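Local coordinates for protein (peanut lectin) (Arachis hypogaea, PDB 2TEP) that binds carbohydrate as a galactose-specific legume lectin, a homotetramer that carries calcium and manganese beside its sugar site, at residues 17-22 with 45-50; 32-37 with 206-211; 79-84 with 214-219. All coordinates share one frame; numbering follows the deposited sequence.

Contact 1 of 3, residues 17-22 with 45-50; sequences AINFQG and RVLYAM
Main-chain pairing carries most of this contact: N19 and L47 exchange two backbone hydrogen bonds, N19 N to L47 O at 2.8 Å and L47 N to N19 O at 2.9 Å, and Q21 and R45 repeat the exchange two residues on. At the opposite end, just past the paired strands, A49 N bonds to A17 O (2.8 Å), the donor above the carbonyl plane.

Two side-chain hydrogen bonds lie on the face of Q21 and R45. OE1 of Q21 accepts from R45 NH2 at 2.9 Å and from NE at 3.2 Å, both reaching it from the same face of the amide while it stays near the guanidinium plane. A turn at chi3 (-54°) bends the arginine so that its guanidinium edge meets Q21 OE1, and Q21 NE2 bonds to T94 O. N19 OD1 bonds to K203 NZ, and ND2 lies beside the methyl of A49.

Apolar contact falls on the other face, where V46 CG2 lies 3.7 Å from F20 CD1, the two side chains running side by side.

An outermost strand is thus joined to its sheet by backbone bonds, while a buried arginine meets part of its hydrogen-bonding need with a neutral acceptor.

Contact 2 of 3, residues 32-37 with 206-211; sequences IQLTNL and FSASGS. With GAL (beta-D-galactopyranose), chain E; NGA (2-acetamido-2-deoxy-beta-D-galactopyranose), chain B.
L34 and A208 meet through their aliphatic carbons: the CB of A208 lies 3.7 Å from the CB of L34 and equally close to its CD1. The single methyl of the alanine packs against CB and CD1 of the broader leucine, whose CB points toward the strand 206-209. L34 reaches on along that strand, its CD1 4.5 Å from the CB of F206. From there the phenyl ring turns away to meet W223 and F69 edge-to-face.

These residues lie between the two sheets of the jelly-roll sandwich of legume lectins, the fold also of concanavalin A. Strand 201-209 belongs to the seven-stranded sheet and strand 32-33 to the other, so L34, leaving the end of its short strand, puts hydrocarbon into the interior between them.

The two branches of T35 divide the work. CG2 stands beside the backbone N and comes down on the peptide of A208, 3.1 Å from its O, a tight approach. OG1 takes the position between N and the carbonyl carbon (chi1 47°) and bonds to H218 ND1, so that a beta-branched residue with one methyl and one hydroxyl serves both neighbours.

S207 and S209 turn away, their hydroxyls bonding to L106 O and G103 O. Beyond them the chain reaches the sugar: S211 OG lies 2.9 Å from O4 of galactose and 3.0 Å from its O5, and G214 N bonds to S211 OG.

Contact 3 of 3, residues 79-84 with 214-219; sequences YDPADG and GRQIHL. With GAL (beta-D-galactopyranose), chain E.
The ring of Y79 and the guanidinium of R215 cross obliquely, each over one face of the other, their planes 21° apart. On the ring's covered face sits R215 CD, 3.9 Å from the centroid and 15° off the normal, a CH-pi contact; Y79 CE1 in turn lies over one face of the guanidinium, 3.4 Å from NE. The arginine chain, extended from CG to NE, runs over one face of the tyrosine ring, and its nitrogens bond to L37 O and L212 O. The H218 ring has D83 N at its edge, near its plane, while NE2 accepts from G84 N at 3.2 Å, the donor tilted from that plane.

Between these groups the backbones join through R215 N and D80 O, 2.8 Å apart, and a water bridges Y79 O and R215 O. G214, lacking a side chain, lets its CA lie 3.7 Å from A82 CB and leaves room for the galactose beside both.

The cis peptide between A82 and D83 helps present the D83 carboxylate to the sugar. Its OD1 receives galactose O3 at 2.8 Å and OD2 receives O4 at 2.7 Å, while O6 donates to D80 OD2. D83, following a cis peptide, and N127, a calcium ligand that also bonds the galactose, form the characteristic core of the legume-lectin sugar site.

How the contacts relate
Strand 201-209 ties contact 1 to contact 2: V46 O and F206 N are 2.9 Å apart, a probable hydrogen bond, and F20 packs on I32. The centres lie about 13 Å apart. Contacts 2 and 3 are closer, about 8 Å between centres, and are joined by the probable bonds L34 N to H218 O and L37 O to R215 NH1, each 2.9 Å. Both touch the galactose, which S211 approaches from one and D80 and D83 from the other; the nearest side-chain atom of D83 is about 5 Å from the calcium ion. Contact 1, centred about 21 Å from the centre of contact 3, lies away from that site, toward the edge of the seven-stranded sheet.

Contact 1 of 3, residues 17-22 with 45-50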
loop_
_atom_site.group_PDB
_atom_site.type_symbol
_atom_site.label_atom_id
_atom_site.label_comp_id
_atom_site.label_asym_id
_atom_site.label_seq_id
_atom_site.Cartn_x
_atom_site.Cartn_y
_atom_site.Cartn_z
ATOM N N ALA A 17 -18.495 0.857 3.037
ATOM C CA ALA A 17 -17.811 0.265 1.884
ATOM C C ALA A 17 -18.385 -1.069 1.453
ATOM O O ALA A 17 -17.943 -1.636 0.454
ATOM C CB ALA A 17 -16.332 0.103 2.176
ATOM N N ILE A 18 -19.370 -1.576 2.179
ATOM C CA ILE A 18 -19.927 -2.866 1.828
ATOM C C ILE A 18 -21.445 -2.860 1.739
ATOM O O ILE A 18 -22.112 -2.090 2.425
ATOM C CB ILE A 18 -19.424 -3.955 2.808
ATOM C CG1 ILE A 18 -17.910 -4.124 2.664
ATOM C CG2 ILE A 18 -20.101 -5.283 2.535
ATOM C CD1 ILE A 18 -17.278 -4.943 3.752
ATOM N N ASN A 19 -21.963 -3.625 0.778
ATOM C CA ASN A 19 -23.396 -3.787 0.539
ATOM C C ASN A 19 -23.722 -5.208 0.945
ATOM O O ASN A 19 -23.123 -6.151 0.428
ATOM C CB ASN A 19 -23.728 -3.684 -0.950
ATOM C CG ASN A 19 -23.712 -2.271 -1.482
ATOM O OD1 ASN A 19 -24.072 -2.052 -2.641
ATOM N ND2 ASN A 19 -23.293 -1.307 -0.662
ATOM N N PHE A 20 -24.679 -5.369 1.847
ATOM C CA PHE A 20 -25.080 -6.686 2.294
ATOM C C PHE A 20 -26.416 -6.984 1.616
ATOM O O PHE A 20 -27.307 -6.127 1.597
ATOM C CB PHE A 20 -25.204 -6.702 3.819
ATOM C CG PHE A 20 -23.881 -6.527 4.552
ATOM C CD1 PHE A 20 -22.985 -7.588 4.665
ATOM C CD2 PHE A 20 -23.543 -5.313 5.146
ATOM C CE1 PHE A 20 -21.777 -7.449 5.357
ATOM C CE2 PHE A 20 -22.329 -5.167 5.844
ATOM C CZ PHE A 20 -21.452 -6.239 5.945
ATOM N N GLN A 21 -26.515 -8.150 0.979
ATOM C CA GLN A 21 -27.726 -8.569 0.274
ATOM C C GLN A 21 -28.180 -9.944 0.750
ATOM O O GLN A 21 -27.366 -10.851 0.925
ATOM C CB GLN A 21 -27.516 -8.546 -1.253
ATOM C CG GLN A 21 -27.600 -7.132 -1.847
ATOM C CD GLN A 21 -27.265 -7.039 -3.331
ATOM O OE1 GLN A 21 -26.686 -7.950 -3.922
ATOM N NE2 GLN A 21 -27.626 -5.926 -3.937
ATOM N N GLY A 22 -29.472 -10.073 1.044
ATOM C CA GLY A 22 -29.995 -11.348 1.496
ATOM C C GLY A 22 -29.679 -11.698 2.938
ATOM O O GLY A 22 -29.598 -10.820 3.798
ATOM N N ARG A 45 -25.421 -12.452 -0.169
ATOM C CA ARG A 45 -24.420 -11.865 -1.032
ATOM C C ARG A 45 -23.867 -10.624 -0.352
ATOM O O ARG A 45 -24.579 -9.905 0.336
ATOM C CB ARG A 45 -25.038 -11.444 -2.371
ATOM C CG ARG A 45 -26.010 -12.444 -2.980
ATOM C CD ARG A 45 -26.096 -12.306 -4.483
ATOM N NE ARG A 45 -26.406 -10.946 -4.891
ATOM C CZ ARG A 45 -26.585 -10.567 -6.152
ATOM N NH1 ARG A 45 -26.485 -11.445 -7.140
ATOM N NH2 ARG A 45 -26.903 -9.314 -6.422
ATOM N N VAL A 46 -22.589 -10.366 -0.568
ATOM C CA VAL A 46 -21.932 -9.213 -0.008
ATOM C C VAL A 46 -21.105 -8.638 -1.146
ATOM O O VAL A 46 -20.324 -9.356 -1.786
ATOM C CB VAL A 46 -21.054 -9.597 1.213
ATOM C CG1 VAL A 46 -19.836 -10.411 0.790
ATOM C CG2 VAL A 46 -20.624 -8.360 1.940
ATOM N N LEU A 47 -21.332 -7.359 -1.439
ATOM C CA LEU A 47 -20.648 -6.666 -2.522
ATOM C C LEU A 47 -19.843 -5.466 -2.014
ATOM O O LEU A 47 -20.120 -4.926 -0.938
ATOM C CB LEU A 47 -21.666 -6.106 -3.525
ATOM C CG LEU A 47 -22.777 -6.878 -4.222
ATOM C CD1 LEU A 47 -23.644 -5.875 -4.970
ATOM C CD2 LEU A 47 -22.218 -7.902 -5.184
ATOM N N TYR A 48 -18.854 -5.045 -2.796
ATOM C CA TYR A 48 -18.081 -3.870 -2.462
ATOM C C TYR A 48 -19.025 -2.742 -2.911
ATOM O O TYR A 48 -19.563 -2.780 -4.025
ATOM C CB TYR A 48 -16.775 -3.832 -3.258
ATOM C CG TYR A 48 -15.946 -2.600 -2.974
ATOM C CD1 TYR A 48 -15.365 -2.404 -1.716
ATOM C CD2 TYR A 48 -15.745 -1.626 -3.951
ATOM C CE1 TYR A 48 -14.607 -1.275 -1.444
ATOM C CE2 TYR A 48 -14.989 -0.488 -3.686
ATOM C CZ TYR A 48 -14.424 -0.323 -2.433
ATOM O OH TYR A 48 -13.651 0.786 -2.166
ATOM N N ALA A 49 -19.233 -1.758 -2.040
ATOM C CA ALA A 49 -20.148 -0.638 -2.303
ATOM C C ALA A 49 -19.887 0.293 -3.478
ATOM O O ALA A 49 -20.829 0.740 -4.133
ATOM C CB ALA A 49 -20.343 0.180 -1.034
ATOM N N MET A 50 -18.634 0.651 -3.711
ATOM C CA MET A 50 -18.311 1.562 -4.812
ATOM C C MET A 50 -18.191 0.822 -6.141
ATOM O O MET A 50 -17.499 -0.192 -6.228
ATOM C CB MET A 50 -17.017 2.347 -4.518
ATOM C CG MET A 50 -16.512 3.143 -5.737
ATOM S SD MET A 50 -14.977 4.097 -5.529
ATOM C CE MET A 50 -13.757 2.794 -5.220
#

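Contact 2 of 3, residues 32-37 with 206-211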
loop_
_atom_site.group_PDB
_atom_site.type_symbol
_atom_site.label_atom_id
_atom_site.label_comp_id
_atom_site.label_asym_id
_atom_site.label_seq_id
_atom_site.Cartn_x
_atom_site.Cartn_y
_atom_site.Cartn_z
ATOM N N ILE A 32 -17.698 -13.075 7.692
ATOM C CA ILE A 32 -19.010 -12.853 7.126
ATOM C C ILE A 32 -19.641 -14.235 6.902
ATOM O O ILE A 32 -18.988 -15.132 6.349
ATOM C CB ILE A 32 -18.909 -12.031 5.805
ATOM C CG1 ILE A 32 -18.598 -10.580 6.129
ATOM C CG2 ILE A 32 -20.187 -12.110 5.006
ATOM C CD1 ILE A 32 -18.839 -9.642 4.977
ATOM N N GLN A 33 -20.836 -14.452 7.449
ATOM C CA GLN A 33 -21.529 -15.722 7.249
ATOM C C GLN A 33 -22.566 -15.365 6.206
ATOM O O GLN A 33 -23.455 -14.563 6.467
ATOM C CB GLN A 33 -22.210 -16.222 8.518
ATOM C CG GLN A 33 -22.699 -17.645 8.369
ATOM C CD GLN A 33 -23.408 -18.189 9.606
ATOM O OE1 GLN A 33 -24.579 -18.559 9.549
ATOM N NE2 GLN A 33 -22.691 -18.259 10.724
ATOM N N LEU A 34 -22.416 -15.922 5.010
ATOM C CA LEU A 34 -23.307 -15.617 3.897
ATOM C C LEU A 34 -24.737 -16.166 3.899
ATOM O O LEU A 34 -25.631 -15.552 3.316
ATOM C CB LEU A 34 -22.609 -15.974 2.588
ATOM C CG LEU A 34 -21.365 -15.160 2.251
ATOM C CD1 LEU A 34 -20.559 -15.884 1.209
ATOM C CD2 LEU A 34 -21.755 -13.797 1.763
ATOM N N THR A 35 -24.958 -17.329 4.505
ATOM C CA THR A 35 -26.297 -17.910 4.518
ATOM C C THR A 35 -26.861 -18.196 5.903
ATOM O O THR A 35 -26.113 -18.378 6.875
ATOM C CB THR A 35 -26.377 -19.201 3.639
ATOM O OG1 THR A 35 -25.272 -20.065 3.930
ATOM C CG2 THR A 35 -26.346 -18.856 2.176
ATOM N N ASN A 36 -28.189 -18.267 5.974
ATOM C CA ASN A 36 -28.913 -18.537 7.216
ATOM C C ASN A 36 -29.213 -20.025 7.365
ATOM O O ASN A 36 -30.063 -20.559 6.652
ATOM C CB ASN A 36 -30.222 -17.756 7.226
ATOM C CG ASN A 36 -30.933 -17.841 8.543
ATOM O OD1 ASN A 36 -31.113 -18.917 9.093
ATOM N ND2 ASN A 36 -31.349 -16.706 9.060
ATOM N N LEU A 37 -28.593 -20.672 8.349
ATOM C CA LEU A 37 -28.785 -22.107 8.553
ATOM C C LEU A 37 -30.211 -22.560 8.873
ATOM O O LEU A 37 -30.513 -23.752 8.825
ATOM C CB LEU A 37 -27.820 -22.662 9.601
ATOM C CG LEU A 37 -26.307 -22.839 9.388
ATOM C CD1 LEU A 37 -25.980 -23.131 7.946
ATOM C CD2 LEU A 37 -25.572 -21.613 9.855
ATOM N N PHE A 206 -19.225 -11.552 -3.391
ATOM C CA PHE A 206 -19.351 -13.002 -3.210
ATOM C C PHE A 206 -20.821 -13.344 -2.938
ATOM O O PHE A 206 -21.532 -12.561 -2.314
ATOM C CB PHE A 206 -18.540 -13.481 -1.992
ATOM C CG PHE A 206 -17.102 -13.099 -2.020
ATOM C CD1 PHE A 206 -16.161 -13.923 -2.629
ATOM C CD2 PHE A 206 -16.689 -11.890 -1.481
ATOM C CE1 PHE A 206 -14.819 -13.534 -2.706
ATOM C CE2 PHE A 206 -15.356 -11.492 -1.552
ATOM C CZ PHE A 206 -14.418 -12.316 -2.169
ATOM N N SER A 207 -21.239 -14.554 -3.317
ATOM C CA SER A 207 -22.607 -15.028 -3.099
ATOM C C SER A 207 -22.612 -16.478 -2.596
ATOM O O SER A 207 -21.635 -17.207 -2.780
ATOM C CB SER A 207 -23.400 -14.942 -4.392
ATOM O OG SER A 207 -24.742 -15.336 -4.193
ATOM N N ALA A 208 -23.670 -16.874 -1.897
ATOM C CA ALA A 208 -23.763 -18.243 -1.402
ATOM C C ALA A 208 -25.217 -18.604 -1.191
ATOM O O ALA A 208 -26.015 -17.781 -0.742
ATOM C CB ALA A 208 -22.973 -18.415 -0.123
ATOM N N SER A 209 -25.554 -19.857 -1.461
ATOM C CA SER A 209 -26.924 -20.286 -1.347
ATOM C C SER A 209 -27.052 -21.682 -0.789
ATOM O O SER A 209 -26.065 -22.421 -0.696
ATOM C CB SER A 209 -27.558 -20.240 -2.723
ATOM O OG SER A 209 -26.822 -21.071 -3.594
ATOM N N GLY A 210 -28.288 -22.026 -0.430
ATOM C CA GLY A 210 -28.622 -23.335 0.112
ATOM C C GLY A 210 -30.076 -23.652 -0.243
ATOM O O GLY A 210 -30.801 -22.771 -0.727
ATOM N N SER A 211 -30.512 -24.886 -0.002
ATOM C CA SER A 211 -31.880 -25.307 -0.322
ATOM C C SER A 211 -32.630 -25.770 0.930
ATOM O O SER A 211 -32.315 -25.338 2.037
ATOM C CB SER A 211 -31.852 -26.429 -1.361
ATOM O OG SER A 211 -31.167 -27.562 -0.863
HETATM C C1 GAL E . -31.464 -29.622 -3.619
HETATM C C2 GAL E . -30.795 -28.526 -4.306
HETATM C C3 GAL E . -29.351 -28.793 -4.614
HETATM C C4 GAL E . -28.663 -29.087 -3.276
HETATM C C5 GAL E . -29.378 -30.378 -2.712
HETATM C C6 GAL E . -28.885 -31.074 -1.450
HETATM O O2 GAL E . -31.443 -28.379 -5.512
HETATM O O3 GAL E . -28.871 -27.626 -5.284
HETATM O O4 GAL E . -28.748 -27.942 -2.458
HETATM O O5 GAL E . -30.756 -30.101 -2.472
HETATM O O6 GAL E . -29.642 -32.245 -1.309
HETATM C C1 NGA B . -36.017 -30.585 -2.816
HETATM C C2 NGA B . -34.976 -29.523 -3.112
HETATM C C3 NGA B . -33.630 -30.120 -2.913
HETATM C C4 NGA B . -33.368 -30.687 -1.468
HETATM C C5 NGA B . -34.464 -31.674 -1.183
HETATM C C6 NGA B . -34.475 -32.205 0.285
HETATM C C7 NGA B . -35.090 -27.729 -4.852
HETATM C C8 NGA B . -35.145 -27.386 -6.338
HETATM N N2 NGA B . -35.056 -29.015 -4.499
HETATM O O1 NGA B . -37.268 -30.175 -3.390
HETATM O O3 NGA B . -32.706 -29.108 -3.259
HETATM O O4 NGA B . -33.363 -29.711 -0.504
HETATM O O5 NGA B . -35.797 -31.077 -1.516
HETATM O O6 NGA B . -35.812 -32.671 0.596
HETATM O O7 NGA B . -35.153 -26.813 -4.039
#

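Contact 3 of 3, residues 79-84 with 214-219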
loop_
_atom_site.group_PDB
_atom_site.type_symbol
_atom_site.label_atom_id
_atom_site.label_comp_id
_atom_site.label_asym_id
_atom_site.label_seq_id
_atom_site.Cartn_x
_atom_site.Cartn_y
_atom_site.Cartn_z
ATOM N N TYR A 79 -27.769 -31.825 7.528
ATOM C CA TYR A 79 -27.964 -31.264 6.188
ATOM C C TYR A 79 -26.815 -31.524 5.217
ATOM O O TYR A 79 -25.652 -31.642 5.617
ATOM C CB TYR A 79 -28.239 -29.755 6.262
ATOM C CG TYR A 79 -29.479 -29.361 7.035
ATOM C CD1 TYR A 79 -30.730 -29.332 6.422
ATOM C CD2 TYR A 79 -29.391 -28.951 8.362
ATOM C CE1 TYR A 79 -31.862 -28.887 7.110
ATOM C CE2 TYR A 79 -30.512 -28.506 9.057
ATOM C CZ TYR A 79 -31.740 -28.472 8.427
ATOM O OH TYR A 79 -32.828 -27.986 9.108
ATOM N N ASP A 80 -27.148 -31.613 3.936
ATOM C CA ASP A 80 -26.141 -31.858 2.919
ATOM C C ASP A 80 -25.362 -30.589 2.722
ATOM O O ASP A 80 -25.940 -29.510 2.591
ATOM C CB ASP A 80 -26.766 -32.224 1.569
ATOM C CG ASP A 80 -27.479 -33.564 1.578
ATOM O OD1 ASP A 80 -27.310 -34.364 2.529
ATOM O OD2 ASP A 80 -28.216 -33.809 0.600
ATOM N N PRO A 81 -24.024 -30.712 2.718
ATOM C CA PRO A 81 -23.092 -29.596 2.524
ATOM C C PRO A 81 -23.330 -29.064 1.127
ATOM O O PRO A 81 -22.854 -29.624 0.150
ATOM C CB PRO A 81 -21.739 -30.292 2.625
ATOM C CG PRO A 81 -22.008 -31.410 3.560
ATOM C CD PRO A 81 -23.307 -31.945 3.036
ATOM N N ALA A 82 -24.154 -28.028 1.034
ATOM C CA ALA A 82 -24.507 -27.414 -0.242
ATOM C C ALA A 82 -24.749 -25.930 0.036
ATOM O O ALA A 82 -25.076 -25.569 1.176
ATOM C CB ALA A 82 -25.772 -28.076 -0.803
ATOM N N ASP A 83 -24.618 -25.062 -0.969
ATOM C CA ASP A 83 -24.259 -25.428 -2.334
ATOM C C ASP A 83 -22.895 -24.912 -2.809
ATOM O O ASP A 83 -22.378 -25.347 -3.847
ATOM C CB ASP A 83 -25.346 -24.914 -3.274
ATOM C CG ASP A 83 -26.562 -25.795 -3.275
ATOM O OD1 ASP A 83 -26.555 -26.792 -4.026
ATOM O OD2 ASP A 83 -27.515 -25.507 -2.521
ATOM N N GLY A 84 -22.340 -23.943 -2.094
ATOM C CA GLY A 84 -21.054 -23.411 -2.490
ATOM C C GLY A 84 -21.051 -21.903 -2.562
ATOM O O GLY A 84 -22.102 -21.273 -2.439
ATOM N N GLY A 214 -30.156 -28.755 1.693
ATOM C CA GLY A 214 -28.752 -28.489 1.430
ATOM C C GLY A 214 -28.372 -27.226 2.172
ATOM O O GLY A 214 -28.858 -26.149 1.825
ATOM N N ARG A 215 -27.541 -27.345 3.202
ATOM C CA ARG A 215 -27.134 -26.197 3.997
ATOM C C ARG A 215 -25.797 -26.479 4.625
ATOM O O ARG A 215 -25.488 -27.613 4.944
ATOM C CB ARG A 215 -28.149 -25.929 5.115
ATOM C CG ARG A 215 -29.606 -25.881 4.663
ATOM C CD ARG A 215 -30.522 -25.532 5.799
ATOM N NE ARG A 215 -31.902 -25.867 5.470
ATOM C CZ ARG A 215 -32.944 -25.532 6.220
ATOM N NH1 ARG A 215 -32.758 -24.846 7.333
ATOM N NH2 ARG A 215 -34.163 -25.908 5.868
ATOM N N GLN A 216 -25.006 -25.428 4.794
ATOM C CA GLN A 216 -23.680 -25.505 5.393
ATOM C C GLN A 216 -23.221 -24.076 5.655
ATOM O O GLN A 216 -23.802 -23.111 5.125
ATOM C CB GLN A 216 -22.688 -26.192 4.449
ATOM C CG GLN A 216 -22.688 -25.651 3.017
ATOM C CD GLN A 216 -21.492 -26.138 2.215
ATOM O OE1 GLN A 216 -21.104 -25.539 1.200
ATOM N NE2 GLN A 216 -20.871 -27.205 2.696
ATOM N N ILE A 217 -22.179 -23.934 6.462
ATOM C CA ILE A 217 -21.652 -22.620 6.800
ATOM C C ILE A 217 -20.744 -22.104 5.704
ATOM O O ILE A 217 -19.813 -22.789 5.294
ATOM C CB ILE A 217 -20.863 -22.667 8.120
ATOM C CG1 ILE A 217 -21.813 -23.023 9.260
ATOM C CG2 ILE A 217 -20.172 -21.322 8.379
ATOM C CD1 ILE A 217 -21.119 -23.357 10.520
ATOM N N HIS A 218 -21.041 -20.899 5.224
ATOM C CA HIS A 218 -20.252 -20.247 4.166
ATOM C C HIS A 218 -19.636 -18.981 4.788
ATOM O O HIS A 218 -20.350 -18.017 5.083
ATOM C CB HIS A 218 -21.136 -19.853 2.967
ATOM C CG HIS A 218 -21.718 -21.013 2.213
ATOM N ND1 HIS A 218 -23.060 -21.331 2.250
ATOM C CD2 HIS A 218 -21.155 -21.898 1.352
ATOM C CE1 HIS A 218 -23.299 -22.352 1.446
ATOM N NE2 HIS A 218 -22.156 -22.715 0.892
ATOM N N LEU A 219 -18.319 -18.994 4.982
ATOM C CA LEU A 219 -17.614 -17.864 5.582
ATOM C C LEU A 219 -16.581 -17.165 4.695
ATOM O O LEU A 219 -15.793 -17.818 4.010
ATOM C CB LEU A 219 -16.888 -18.323 6.844
ATOM C CG LEU A 219 -17.781 -18.772 7.983
ATOM C CD1 LEU A 219 -16.973 -19.469 9.052
ATOM C CD2 LEU A 219 -18.503 -17.578 8.529
HETATM C C1 GAL E . -31.464 -29.622 -3.619
HETATM C C2 GAL E . -30.795 -28.526 -4.306
HETATM C C3 GAL E . -29.351 -28.793 -4.614
HETATM C C4 GAL E . -28.663 -29.087 -3.276
HETATM C C5 GAL E . -29.378 -30.378 -2.712
HETATM C C6 GAL E . -28.885 -31.074 -1.450
HETATM O O2 GAL E . -31.443 -28.379 -5.512
HETATM O O3 GAL E . -28.871 -27.626 -5.284
HETATM O O4 GAL E . -28.748 -27.942 -2.458
HETATM O O5 GAL E . -30.756 -30.101 -2.472
HETATM O O6 GAL E . -29.642 -32.245 -1.309
HETATM O O HOH W 1 -23.583 -29.574 5.837
#